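Long-range contacts in protein (aminopeptidase) (Ochrobactrum anthropi, PDB 1B65), which probably cleaves peptides at N-terminal L-residues and hydrolyses esters and amides of D-alanine, as a serine aminopeptidase with a variant Ntn-hydrolase fold: residues Pro10-Leu15 with Val336-Ile341; Tyr189-Gly194 with Gln357-Glu362. All coordinates share one frame; numbering follows the deposited sequence.

Contact 1. Residues Pro10-Leu15 with Val336-Ile341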
ATOM      1  N   PRO A  10     -24.921 -28.174 -19.225  1.00 30.06           N
ATOM      2  CA  PRO A  10     -25.643 -27.298 -18.309  1.00 26.05           C
ATOM      3  C   PRO A  10     -24.582 -26.458 -17.575  1.00 21.98           C
ATOM      4  O   PRO A  10     -23.479 -26.948 -17.331  1.00 19.90           O
ATOM      5  CB  PRO A  10     -26.258 -28.228 -17.280  1.00 27.96           C
ATOM      6  CG  PRO A  10     -25.395 -29.445 -17.310  1.00 29.24           C
ATOM      7  CD  PRO A  10     -24.950 -29.573 -18.747  1.00 29.57           C
ATOM      8  N   ARG A  11     -24.965 -25.258 -17.181  1.00 18.82           N
ATOM      9  CA  ARG A  11     -24.096 -24.433 -16.314  1.00 17.56           C
ATOM     10  C   ARG A  11     -24.754 -24.454 -14.953  1.00 16.63           C
ATOM     11  O   ARG A  11     -25.820 -25.105 -14.804  1.00 16.72           O
ATOM     12  CB  ARG A  11     -23.955 -23.023 -16.902  1.00 15.01           C
ATOM     13  CG  ARG A  11     -23.257 -23.040 -18.263  1.00 13.77           C
ATOM     14  CD  ARG A  11     -23.251 -21.612 -18.836  1.00 13.84           C
ATOM     15  NE  ARG A  11     -22.145 -20.854 -18.203  1.00 13.12           N
ATOM     16  CZ  ARG A  11     -22.053 -19.519 -18.422  1.00 13.98           C
ATOM     17  NH1 ARG A  11     -22.954 -18.915 -19.168  1.00 13.14           N
ATOM     18  NH2 ARG A  11     -21.042 -18.868 -17.872  1.00 12.67           N
ATOM     19  N   ALA A  12     -24.245 -23.761 -13.923  1.00 15.87           N
ATOM     20  CA  ALA A  12     -24.824 -23.883 -12.599  1.00 17.74           C
ATOM     21  C   ALA A  12     -26.300 -23.511 -12.580  1.00 17.87           C
ATOM     22  O   ALA A  12     -27.064 -24.205 -11.919  1.00 18.43           O
ATOM     23  CB  ALA A  12     -24.125 -23.046 -11.528  1.00 18.43           C
ATOM     24  N   ARG A  13     -26.717 -22.425 -13.248  1.00 16.85           N
ATOM     25  CA  ARG A  13     -28.127 -22.046 -13.199  1.00 18.60           C
ATOM     26  C   ARG A  13     -29.003 -23.160 -13.769  1.00 19.99           C
ATOM     27  O   ARG A  13     -30.137 -23.323 -13.323  1.00 19.64           O
ATOM     28  CB  ARG A  13     -28.436 -20.772 -13.993  1.00 18.07           C
ATOM     29  CG  ARG A  13     -27.925 -19.553 -13.229  1.00 18.41           C
ATOM     30  CD  ARG A  13     -28.155 -18.286 -14.087  1.00 19.93           C
ATOM     31  NE  ARG A  13     -27.486 -17.182 -13.390  1.00 18.40           N
ATOM     32  CZ  ARG A  13     -28.099 -16.143 -12.881  1.00 19.29           C
ATOM     33  NH1 ARG A  13     -29.419 -16.021 -13.029  1.00 21.19           N
ATOM     34  NH2 ARG A  13     -27.391 -15.204 -12.276  1.00 18.45           N
ATOM     35  N   ASP A  14     -28.532 -23.868 -14.774  1.00 20.92           N
ATOM     36  CA  ASP A  14     -29.275 -24.965 -15.381  1.00 22.14           C
ATOM     37  C   ASP A  14     -29.583 -26.099 -14.426  1.00 24.04           C
ATOM     38  O   ASP A  14     -30.547 -26.845 -14.659  1.00 24.26           O
ATOM     39  CB  ASP A  14     -28.440 -25.518 -16.547  1.00 23.92           C
ATOM     40  CG  ASP A  14     -28.281 -24.451 -17.615  1.00 25.70           C
ATOM     41  OD1 ASP A  14     -29.332 -23.887 -17.988  1.00 28.59           O
ATOM     42  OD2 ASP A  14     -27.156 -24.170 -18.064  1.00 24.56           O
ATOM     43  N   LEU A  15     -28.791 -26.298 -13.378  1.00 22.89           N
ATOM     44  CA  LEU A  15     -28.991 -27.358 -12.402  1.00 24.49           C
ATOM     45  C   LEU A  15     -29.921 -26.963 -11.272  1.00 24.44           C
ATOM     46  O   LEU A  15     -30.139 -27.746 -10.323  1.00 24.11           O
ATOM     47  CB  LEU A  15     -27.644 -27.786 -11.802  1.00 25.28           C
ATOM     48  CG  LEU A  15     -26.592 -28.332 -12.774  1.00 26.45           C
ATOM     49  CD1 LEU A  15     -25.365 -28.773 -11.973  1.00 26.78           C
ATOM     50  CD2 LEU A  15     -27.149 -29.480 -13.586  1.00 26.90           C
ATOM     51  N   VAL A 336     -16.962 -19.027 -10.004  1.00 10.22           N
ATOM     52  CA  VAL A 336     -16.315 -20.160  -9.349  1.00 11.25           C
ATOM     53  C   VAL A 336     -17.178 -21.431  -9.443  1.00 10.84           C
ATOM     54  O   VAL A 336     -16.678 -22.506  -9.817  1.00 10.79           O
ATOM     55  CB  VAL A 336     -16.004 -19.834  -7.888  1.00 10.85           C
ATOM     56  CG1 VAL A 336     -15.546 -21.068  -7.105  1.00 11.79           C
ATOM     57  CG2 VAL A 336     -14.858 -18.786  -7.785  1.00 10.13           C
ATOM     58  N   VAL A 337     -18.468 -21.309  -9.130  1.00 10.98           N
ATOM     59  CA  VAL A 337     -19.344 -22.487  -9.193  1.00 11.18           C
ATOM     60  C   VAL A 337     -19.465 -22.982 -10.628  1.00 11.92           C
ATOM     61  O   VAL A 337     -19.353 -24.184 -10.927  1.00 11.70           O
ATOM     62  CB  VAL A 337     -20.705 -22.227  -8.522  1.00 12.78           C
ATOM     63  CG1 VAL A 337     -21.557 -23.499  -8.613  1.00 14.88           C
ATOM     64  CG2 VAL A 337     -20.496 -21.917  -7.026  1.00 14.32           C
ATOM     65  N   ASN A 338     -19.576 -22.065 -11.611  1.00 10.53           N
ATOM     66  CA  ASN A 338     -19.627 -22.478 -13.009  1.00 11.56           C
ATOM     67  C   ASN A 338     -18.397 -23.279 -13.381  1.00 12.86           C
ATOM     68  O   ASN A 338     -18.520 -24.272 -14.145  1.00 13.12           O
ATOM     69  CB  ASN A 338     -19.705 -21.210 -13.916  1.00 12.03           C
ATOM     70  CG  ASN A 338     -21.115 -20.758 -14.179  1.00 12.43           C
ATOM     71  OD1 ASN A 338     -21.360 -19.604 -14.628  1.00 14.32           O
ATOM     72  ND2 ASN A 338     -22.107 -21.583 -13.877  1.00 10.06           N
ATOM     73  N   ALA A 339     -17.220 -22.913 -12.872  1.00 11.41           N
ATOM     74  CA  ALA A 339     -16.003 -23.668 -13.211  1.00 11.50           C
ATOM     75  C   ALA A 339     -16.099 -25.114 -12.713  1.00 11.75           C
ATOM     76  O   ALA A 339     -15.645 -26.039 -13.426  1.00 14.29           O
ATOM     77  CB  ALA A 339     -14.761 -23.005 -12.555  1.00 11.16           C
ATOM     78  N   MET A 340     -16.616 -25.304 -11.506  1.00 12.84           N
ATOM     79  CA  MET A 340     -16.734 -26.650 -10.949  1.00 13.80           C
ATOM     80  C   MET A 340     -17.770 -27.468 -11.723  1.00 14.08           C
ATOM     81  O   MET A 340     -17.545 -28.668 -11.922  1.00 14.67           O
ATOM     82  CB  MET A 340     -17.184 -26.569  -9.492  1.00 15.34           C
ATOM     83  CG  MET A 340     -16.079 -25.915  -8.656  1.00 18.18           C
ATOM     84  SD  MET A 340     -16.657 -25.872  -6.939  1.00 22.21           S
ATOM     85  CE  MET A 340     -16.420 -27.524  -6.412  1.00 21.38           C
ATOM     86  N   ILE A 341     -18.853 -26.805 -12.115  1.00 13.69           N
ATOM     87  CA  ILE A 341     -19.902 -27.539 -12.877  1.00 12.88           C
ATOM     88  C   ILE A 341     -19.420 -27.927 -14.262  1.00 14.93           C
ATOM     89  O   ILE A 341     -19.839 -28.991 -14.773  1.00 15.14           O
ATOM     90  CB  ILE A 341     -21.148 -26.637 -12.954  1.00 13.70           C
ATOM     91  CG1 ILE A 341     -21.789 -26.436 -11.580  1.00 14.57           C
ATOM     92  CG2 ILE A 341     -22.198 -27.181 -13.963  1.00 14.82           C
ATOM     93  CD1 ILE A 341     -21.878 -27.691 -10.727  1.00 17.74           C
TER
HETATM   94  O   HOH W   1     -21.748 -29.209 -17.133  1.00 28.73           O
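Ile-341, Asn-338 and Ala-12 bury most of the surface where the N-terminal loop of this Ntn-hydrolase variant lies along the last turns of helix 322-342. The two branches of Ile-341 share the work. CG2, anti to the backbone N, faces the loop backbone, 3.6 Å from Pro-10 O, while the CG1 arm (chi1 -67°) carries CD1 to Leu-15 CD1, tip to tip at 3.9 Å. Ala-12 drops its methyl group between two residues one helical turn apart: its CB is 3.9 Å from Val-337 CG1 and 4.1 Å from Ile-341 CG1. Beside this apolar patch the Asn-338 amide lies against Ala-12 and the Arg-11 side chain, its plane 33° from that of the guanidinium. The charge of Arg-11 is answered by a salt bridge to Glu-177, and its other nitrogens bond to the carbonyls of Tyr-26 and Asn-27. Within the loop, Arg-11 N donates a nearly straight bond of 2.6 Å to the anti lone pair of Asp-14 OD2, which secures the turn leading into the 3-10 segment 13-15. A water ties the two backbones together, donating to Pro-10 O at 2.9 Å and to Ile-341 O at 3.0 Å.

Contact 2. Residues Tyr189-Gly194 with Gln357-Glu362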
ATOM      1  N   TYR A 189     -11.334 -26.771  -4.274  1.00 13.47           N
ATOM      2  CA  TYR A 189     -11.983 -27.431  -3.173  1.00 14.02           C
ATOM      3  C   TYR A 189     -11.912 -28.957  -3.288  1.00 15.35           C
ATOM      4  O   TYR A 189     -12.877 -29.668  -2.962  1.00 15.10           O
ATOM      5  CB  TYR A 189     -13.441 -26.962  -3.030  1.00 13.56           C
ATOM      6  CG  TYR A 189     -13.528 -25.481  -2.690  1.00 13.96           C
ATOM      7  CD1 TYR A 189     -13.420 -25.082  -1.366  1.00 13.48           C
ATOM      8  CD2 TYR A 189     -13.738 -24.530  -3.676  1.00 13.49           C
ATOM      9  CE1 TYR A 189     -13.542 -23.745  -1.043  1.00 13.54           C
ATOM     10  CE2 TYR A 189     -13.847 -23.173  -3.355  1.00 14.28           C
ATOM     11  CZ  TYR A 189     -13.739 -22.794  -2.039  1.00 13.85           C
ATOM     12  OH  TYR A 189     -13.842 -21.476  -1.653  1.00 12.77           O
ATOM     13  N   GLY A 190     -10.777 -29.499  -3.717  1.00 13.60           N
ATOM     14  CA  GLY A 190     -10.639 -30.965  -3.756  1.00 14.24           C
ATOM     15  C   GLY A 190     -11.336 -31.578  -4.949  1.00 14.60           C
ATOM     16  O   GLY A 190     -11.259 -32.808  -5.134  1.00 15.17           O
ATOM     17  N   PHE A 191     -12.060 -30.819  -5.756  1.00 13.07           N
ATOM     18  CA  PHE A 191     -12.700 -31.294  -6.981  1.00 13.96           C
ATOM     19  C   PHE A 191     -11.980 -30.695  -8.185  1.00 14.81           C
ATOM     20  O   PHE A 191     -11.155 -29.794  -8.026  1.00 14.59           O
ATOM     21  CB  PHE A 191     -14.168 -30.844  -7.059  1.00 16.03           C
ATOM     22  CG  PHE A 191     -15.091 -31.550  -6.114  1.00 16.09           C
ATOM     23  CD1 PHE A 191     -15.387 -32.902  -6.278  1.00 16.85           C
ATOM     24  CD2 PHE A 191     -15.667 -30.834  -5.062  1.00 16.05           C
ATOM     25  CE1 PHE A 191     -16.240 -33.519  -5.368  1.00 17.61           C
ATOM     26  CE2 PHE A 191     -16.535 -31.455  -4.179  1.00 18.17           C
ATOM     27  CZ  PHE A 191     -16.809 -32.801  -4.344  1.00 16.66           C
ATOM     28  N   LYS A 192     -12.300 -31.138  -9.402  1.00 13.42           N
ATOM     29  CA  LYS A 192     -11.680 -30.571 -10.575  1.00 13.34           C
ATOM     30  C   LYS A 192     -12.143 -29.103 -10.655  1.00 14.28           C
ATOM     31  O   LYS A 192     -13.340 -28.801 -10.538  1.00 14.56           O
ATOM     32  CB  LYS A 192     -12.023 -31.356 -11.850  1.00 13.21           C
ATOM     33  CG  LYS A 192     -11.282 -30.834 -13.085  1.00 12.71           C
ATOM     34  CD  LYS A 192      -9.772 -31.118 -12.966  1.00 12.87           C
ATOM     35  CE  LYS A 192      -9.046 -30.586 -14.202  1.00 12.02           C
ATOM     36  NZ  LYS A 192      -9.157 -29.087 -14.283  1.00 15.17           N
ATOM     37  N   GLY A 193     -11.157 -28.239 -10.923  1.00 13.99           N
ATOM     38  CA  GLY A 193     -11.488 -26.818 -11.089  1.00 12.73           C
ATOM     39  C   GLY A 193     -11.169 -26.360 -12.503  1.00 14.28           C
ATOM     40  O   GLY A 193     -11.186 -27.159 -13.462  1.00 14.53           O
ATOM     41  N   GLY A 194     -10.923 -25.042 -12.663  1.00 12.57           N
ATOM     42  CA  GLY A 194     -10.627 -24.543 -14.002  1.00 13.28           C
ATOM     43  C   GLY A 194     -11.194 -23.146 -14.251  1.00 12.78           C
ATOM     44  O   GLY A 194     -11.299 -22.320 -13.338  1.00 13.64           O
ATOM     45  N   GLN A 357     -11.679 -35.810  -9.467  1.00 18.60           N
ATOM     46  CA  GLN A 357     -13.042 -35.880  -9.985  1.00 18.95           C
ATOM     47  C   GLN A 357     -13.733 -34.513 -10.029  1.00 17.52           C
ATOM     48  O   GLN A 357     -13.595 -33.707  -9.111  1.00 16.42           O
ATOM     49  CB  GLN A 357     -13.872 -36.803  -9.077  1.00 21.86           C
ATOM     50  CG  GLN A 357     -13.363 -38.237  -8.939  1.00 25.24           C
ATOM     51  CD  GLN A 357     -14.078 -39.033  -7.864  1.00 28.89           C
ATOM     52  OE1 GLN A 357     -13.524 -39.383  -6.805  1.00 31.28           O
ATOM     53  NE2 GLN A 357     -15.369 -39.364  -8.052  1.00 29.13           N
ATOM     54  N   ALA A 358     -14.595 -34.322 -11.022  1.00 15.97           N
ATOM     55  CA  ALA A 358     -15.483 -33.168 -11.082  1.00 16.09           C
ATOM     56  C   ALA A 358     -16.642 -33.412 -10.129  1.00 17.29           C
ATOM     57  O   ALA A 358     -17.012 -34.585  -9.859  1.00 17.61           O
ATOM     58  CB  ALA A 358     -15.983 -33.027 -12.531  1.00 16.14           C
ATOM     59  N   ILE A 359     -17.187 -32.399  -9.472  1.00 12.66           N
ATOM     60  CA  ILE A 359     -18.283 -32.568  -8.541  1.00 13.15           C
ATOM     61  C   ILE A 359     -19.473 -33.178  -9.306  1.00 16.20           C
ATOM     62  O   ILE A 359     -19.767 -32.834 -10.459  1.00 15.72           O
ATOM     63  CB  ILE A 359     -18.695 -31.263  -7.837  1.00 13.77           C
ATOM     64  CG1 ILE A 359     -19.708 -31.531  -6.732  1.00 14.17           C
ATOM     65  CG2 ILE A 359     -19.219 -30.297  -8.901  1.00 14.15           C
ATOM     66  CD1 ILE A 359     -19.842 -30.329  -5.765  1.00 15.91           C
ATOM     67  N   ASP A 360     -20.060 -34.181  -8.639  1.00 15.72           N
ATOM     68  CA  ASP A 360     -21.178 -34.901  -9.244  1.00 17.03           C
ATOM     69  C   ASP A 360     -22.457 -34.085  -9.180  1.00 17.30           C
ATOM     70  O   ASP A 360     -22.837 -33.662  -8.085  1.00 17.14           O
ATOM     71  CB  ASP A 360     -21.377 -36.219  -8.484  1.00 19.04           C
ATOM     72  CG  ASP A 360     -22.476 -37.002  -9.232  1.00 20.91           C
ATOM     73  OD1 ASP A 360     -22.199 -37.526 -10.316  1.00 25.52           O
ATOM     74  OD2 ASP A 360     -23.587 -37.039  -8.736  1.00 19.86           O
ATOM     75  N   HIS A 361     -23.105 -33.840 -10.315  1.00 18.36           N
ATOM     76  CA  HIS A 361     -24.271 -32.966 -10.317  1.00 18.38           C
ATOM     77  C   HIS A 361     -25.453 -33.489  -9.515  1.00 19.66           C
ATOM     78  O   HIS A 361     -26.142 -32.710  -8.856  1.00 17.61           O
ATOM     79  CB  HIS A 361     -24.732 -32.723 -11.777  1.00 18.56           C
ATOM     80  CG  HIS A 361     -23.729 -32.059 -12.639  1.00 20.14           C
ATOM     81  ND1 HIS A 361     -23.898 -31.782 -13.981  1.00 22.15           N
ATOM     82  CD2 HIS A 361     -22.491 -31.577 -12.309  1.00 19.94           C
ATOM     83  CE1 HIS A 361     -22.792 -31.179 -14.436  1.00 21.40           C
ATOM     84  NE2 HIS A 361     -21.938 -31.044 -13.424  1.00 19.16           N
ATOM     85  N   GLU A 362     -25.721 -34.802  -9.626  1.00 20.20           N
ATOM     86  CA  GLU A 362     -26.897 -35.321  -8.906  1.00 22.60           C
ATOM     87  C   GLU A 362     -26.673 -35.342  -7.411  1.00 20.48           C
ATOM     88  O   GLU A 362     -27.569 -34.973  -6.658  1.00 20.83           O
ATOM     89  CB  GLU A 362     -27.290 -36.714  -9.451  1.00 25.33           C
ATOM     90  CG  GLU A 362     -28.109 -36.604 -10.745  1.00 32.50           C
ATOM     91  CD  GLU A 362     -29.339 -35.731 -10.494  1.00 36.34           C
ATOM     92  OE1 GLU A 362     -30.109 -36.081  -9.576  1.00 39.27           O
ATOM     93  OE2 GLU A 362     -29.530 -34.680 -11.143  1.00 38.46           O
TER
HETATM   94  O   HOH W   2     -11.135 -35.294  -6.623  1.00 19.72           O
HETATM   95  O   HOH W   3     -15.860 -29.954 -10.244  1.00 17.94           O
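Phe-191 lays one ring face against Ile-359, and this is the tightly packed part of the contact. Ile-359 CB sits almost exactly over the ring centre, 3.9 Å from the centroid and 6° off the normal, a CH-pi contact. Because Ile-359 CG1 is anti to its backbone N (chi1 -172°), the chain runs on across the same ring and brings CD1 to 3.8 Å from Phe-191 CE2. At the ring edge, in its plane, Gln-357 O approaches Phe-191 CD1 to 3.4 Å. The same oxygen accepts the one direct hydrogen bond between the segments, from Lys-192 N at 2.9 Å, with the donor well above the carbonyl plane. Phe-191 and Lys-192 form the second strand of a small beta hairpin with strand 187-188; Tyr-189 and Gly-190, both at positive phi, make its type I' turn, and the incoming 357-359 backbone packs alongside. Met-340 of helix 322-342 and a cation-pi contact with Arg-222 add to the surroundings of the Phe-191 ring. Toward Gln-357 and Ala-358, both partly exposed, the packing is looser. The Gln-357 side chain leads away, Ala-358 directs its methyl away from the hairpin, and of the Lys-192 side chain little more than CB takes part, 4.0 Å from Ala-358 CA. The Lys-192 ammonium lies among four oxygens, Thr-184 O, Met-186 O, Asn-179 OD1 and Gly-193 O, which its three N-H groups must share. Two waters bridge the backbones: one links Gly-190 O to Gln-357 N, the other donates to Lys-192 O at 2.8 Å and accepts from Ile-359 N at 2.9 Å.

From the N terminus the chain passes through 10-15, then the hairpin segment 189-194, then helix segment 336-341, and finally 357-362, so the two contacts cross rather than nest. Contact 1 closes a loop of 320 residues, where helix 322-342 comes back to the N-terminal loop; contact 2 closes one of 162, joining the region just before strand 194-204, outermost in its sheet within this chain, to the start of C-terminal helix 361-370. Their centres are about 11 Å apart. Ile-341 O and His-361 NE2 probably share a hydrogen bond, His-361 also packs on Leu-15, and Ala-339 CB touches Gly-194 O. Helix 322-342 thus stands between the N-terminal loop and the hairpin.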